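D-glyceraldehyde dehydrogenase (NADP(+)) (Thermoplasma acidophilum, PDB 5IZD) oxidises D-glyceraldehyde to glycerate with NADP+ as the hydride acceptor, a step of the non-phosphorylated Entner-Doudoroff pathway. Local coordinates at the interface of chains A and B. Sequence-based numbering; all coordinates share one arbitrary frame. Chains: chain A/B, D-glyceraldehyde dehydrogenase (NADP(+)).

The interface of chains A and B. Residues chain A 237-238, 240-244; chain B 234, 451, 454-455.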
ATOM      1  N   ALA A 237     -16.016  -9.793  25.633  1.00 33.59           N
ATOM      2  CA  ALA A 237     -16.150  -8.781  24.602  1.00 33.35           C
ATOM      3  C   ALA A 237     -17.180  -9.125  23.517  1.00 33.24           C
ATOM      4  O   ALA A 237     -17.428  -8.300  22.608  1.00 33.17           O
ATOM      5  CB  ALA A 237     -14.816  -8.498  23.937  1.00 33.05           C
ATOM      6  N   SER A 238     -17.763 -10.319  23.567  1.00 33.25           N
ATOM      7  CA  SER A 238     -18.939 -10.591  22.750  1.00 33.44           C
ATOM      8  C   SER A 238     -20.069  -9.594  23.078  1.00 33.98           C
ATOM      9  O   SER A 238     -20.854  -9.283  22.222  1.00 33.65           O
ATOM     10  CB  SER A 238     -19.370 -12.054  22.862  1.00 33.63           C
ATOM     11  OG  SER A 238     -20.134 -12.327  24.026  1.00 34.34           O
ATOM     12  N   ASN A 240     -19.870  -6.262  23.502  1.00 34.01           N
ATOM     13  CA  ASN A 240     -19.745  -4.961  22.856  1.00 33.37           C
ATOM     14  C   ASN A 240     -19.128  -5.056  21.472  1.00 32.31           C
ATOM     15  O   ASN A 240     -18.944  -4.042  20.839  1.00 32.34           O
ATOM     16  CB  ASN A 240     -18.925  -3.999  23.747  1.00 33.45           C
ATOM     17  CG  ASN A 240     -17.583  -4.596  24.187  1.00 33.36           C
ATOM     18  OD1 ASN A 240     -17.070  -5.525  23.556  1.00 32.47           O
ATOM     19  ND2 ASN A 240     -17.017  -4.072  25.295  1.00 33.50           N
ATOM     20  N   MET A 241     -18.787  -6.258  21.027  1.00 31.75           N
ATOM     21  CA  MET A 241     -18.081  -6.459  19.768  1.00 31.25           C
ATOM     22  C   MET A 241     -16.817  -5.620  19.654  1.00 30.70           C
ATOM     23  O   MET A 241     -16.439  -5.215  18.557  1.00 29.91           O
ATOM     24  CB  MET A 241     -19.023  -6.216  18.554  1.00 31.32           C
ATOM     25  CG  MET A 241     -19.988  -7.349  18.357  1.00 31.49           C
ATOM     26  SD  MET A 241     -19.149  -8.756  17.592  1.00 31.18           S
ATOM     27  CE  MET A 241     -20.171 -10.049  18.282  1.00 31.44           C
ATOM     28  N   ALA A 242     -16.122  -5.419  20.769  1.00 30.54           N
ATOM     29  CA  ALA A 242     -14.863  -4.719  20.695  1.00 30.45           C
ATOM     30  C   ALA A 242     -13.922  -5.410  19.693  1.00 30.27           C
ATOM     31  O   ALA A 242     -13.943  -6.634  19.553  1.00 30.48           O
ATOM     32  CB  ALA A 242     -14.212  -4.584  22.066  1.00 30.62           C
ATOM     33  N   LYS A 243     -13.164  -4.603  18.954  1.00 30.12           N
ATOM     34  CA  LYS A 243     -12.029  -5.043  18.224  1.00 30.27           C
ATOM     35  C   LYS A 243     -10.979  -5.570  19.208  1.00 29.88           C
ATOM     36  O   LYS A 243     -10.663  -4.914  20.248  1.00 29.56           O
ATOM     37  CB  LYS A 243     -11.501  -3.874  17.381  1.00 31.17           C
ATOM     38  CG  LYS A 243     -10.084  -3.969  16.804  1.00 31.89           C
ATOM     39  CD  LYS A 243      -9.879  -5.157  15.974  1.00 32.52           C
ATOM     40  CE  LYS A 243      -8.439  -5.205  15.474  1.00 33.11           C
ATOM     41  NZ  LYS A 243      -8.160  -4.195  14.449  1.00 33.26           N
ATOM     42  N   LEU A 244     -10.488  -6.782  18.924  1.00 29.11           N
ATOM     43  CA  LEU A 244      -9.506  -7.454  19.792  1.00 28.79           C
ATOM     44  C   LEU A 244      -8.106  -7.496  19.177  1.00 28.15           C
ATOM     45  O   LEU A 244      -7.922  -7.842  17.956  1.00 27.48           O
ATOM     46  CB  LEU A 244      -9.991  -8.852  20.097  1.00 29.27           C
ATOM     47  CG  LEU A 244     -11.307  -8.902  20.898  1.00 30.03           C
ATOM     48  CD1 LEU A 244     -11.590 -10.320  21.372  1.00 30.79           C
ATOM     49  CD2 LEU A 244     -11.365  -7.982  22.099  1.00 30.32           C
TER
ATOM     50  N   MET B 234     -18.601 -15.503  18.550  1.00 34.67           N
ATOM     51  CA  MET B 234     -17.436 -14.948  19.213  1.00 35.37           C
ATOM     52  C   MET B 234     -17.114 -15.603  20.583  1.00 35.47           C
ATOM     53  O   MET B 234     -15.928 -15.854  20.907  1.00 35.17           O
ATOM     54  CB  MET B 234     -17.629 -13.461  19.394  1.00 36.06           C
ATOM     55  CG  MET B 234     -16.390 -12.733  19.773  1.00 36.47           C
ATOM     56  SD  MET B 234     -16.709 -10.970  19.618  1.00 37.75           S
ATOM     57  CE  MET B 234     -15.120 -10.353  20.176  1.00 37.83           C
ATOM     58  N   ARG B 451     -19.421  -0.365  16.531  1.00 31.49           N
ATOM     59  CA  ARG B 451     -20.233  -0.814  17.658  1.00 32.02           C
ATOM     60  C   ARG B 451     -20.689  -2.268  17.451  1.00 32.49           C
ATOM     61  O   ARG B 451     -19.827  -3.118  17.203  1.00 32.56           O
ATOM     62  CB  ARG B 451     -21.353   0.211  17.970  1.00 32.65           C
ATOM     63  CG  ARG B 451     -20.820   1.574  18.493  1.00 32.63           C
ATOM     64  CD  ARG B 451     -21.901   2.638  18.663  1.00 33.25           C
ATOM     65  NE  ARG B 451     -22.623   2.989  17.425  1.00 33.11           N
ATOM     66  CZ  ARG B 451     -22.130   3.747  16.437  1.00 33.27           C
ATOM     67  NH1 ARG B 451     -20.896   4.238  16.487  1.00 33.30           N
ATOM     68  NH2 ARG B 451     -22.847   3.998  15.336  1.00 33.56           N
ATOM     69  N   GLY B 454     -20.017  -5.962  14.149  1.00 30.29           N
ATOM     70  CA  GLY B 454     -19.294  -7.205  14.083  1.00 30.10           C
ATOM     71  C   GLY B 454     -17.789  -7.091  14.165  1.00 29.79           C
ATOM     72  O   GLY B 454     -17.269  -6.389  15.065  1.00 29.71           O
ATOM     73  N   GLN B 455     -17.101  -7.839  13.296  1.00 29.09           N
ATOM     74  CA  GLN B 455     -15.650  -7.915  13.322  1.00 28.77           C
ATOM     75  C   GLN B 455     -15.156  -7.889  11.850  1.00 28.28           C
ATOM     76  O   GLN B 455     -15.772  -8.512  10.943  1.00 27.61           O
ATOM     77  CB  GLN B 455     -15.188  -9.203  13.953  1.00 29.27           C
ATOM     78  CG  GLN B 455     -15.597  -9.440  15.393  1.00 30.05           C
ATOM     79  CD  GLN B 455     -14.805  -8.550  16.353  1.00 30.74           C
ATOM     80  OE1 GLN B 455     -13.788  -8.033  16.002  1.00 32.26           O
ATOM     81  NE2 GLN B 455     -15.294  -8.340  17.518  1.00 31.47           N
TER
HETATM   82  O   HOH W   1     -14.842  -4.773  15.859  1.00 46.51           O
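B:Gln455 reaches across to the backbone of A:Ala242, and B:Met234 threads between A:Met241 and A:Leu244, at a two-fold interface within the homotetramer of this aldehyde dehydrogenase, a dimer of dimers. On chain A the surface is the turn after the 3-10 helix 237-239 and the start of strand 243-247, which leads to the catalytic A:Glu247; chain B supplies the end of helix 227-236, the 3-10 helix 451-453 and the short strand 454-455. The amide NE2 of B:Gln455 donates to the carbonyl O of A:Ala242 at 3.0 Å, nearly straight at the hydrogen (175°). The acceptor lies in the plane of the glutamine amide, whereas NE2 stands well above the plane of the peptide carbonyl. An alanine here would probably leave the carbonyl of A:Ala242 without this donor and open a gap beside A:Ala242 and A:Met241. The backbone N of A:Ala242 donates in turn to OD1 of A:Asn240 at 2.9 Å, tilted out of the plane of that side-chain carbonyl, a bond within chain A that probably steadies the turn. Water 1 links the backbones, at 3.2 Å from O of A:Met241 and 3.0 Å from O of B:Gly454; its approach to OE1 of B:Gln455 is weak. The two methionines pass alongside each other in opposite directions, CE of A:Met241 lying 3.8 Å from SD of B:Met234. B:Met234 is extended, with CG anti to the backbone N (chi1 -167°), which carries its methyl toward A:Leu244. There CE meets CD1 of A:Leu244 tip to tip at 3.7 Å, while the sulfur also packs against CA of A:Ser238. A:Met241 is bent instead, chi2 -77°, and its SD rests on CA of B:Gly454 at 3.8 Å. Nearer the backbone, its CB sits 3.5 Å from the carbonyl O of B:Arg451.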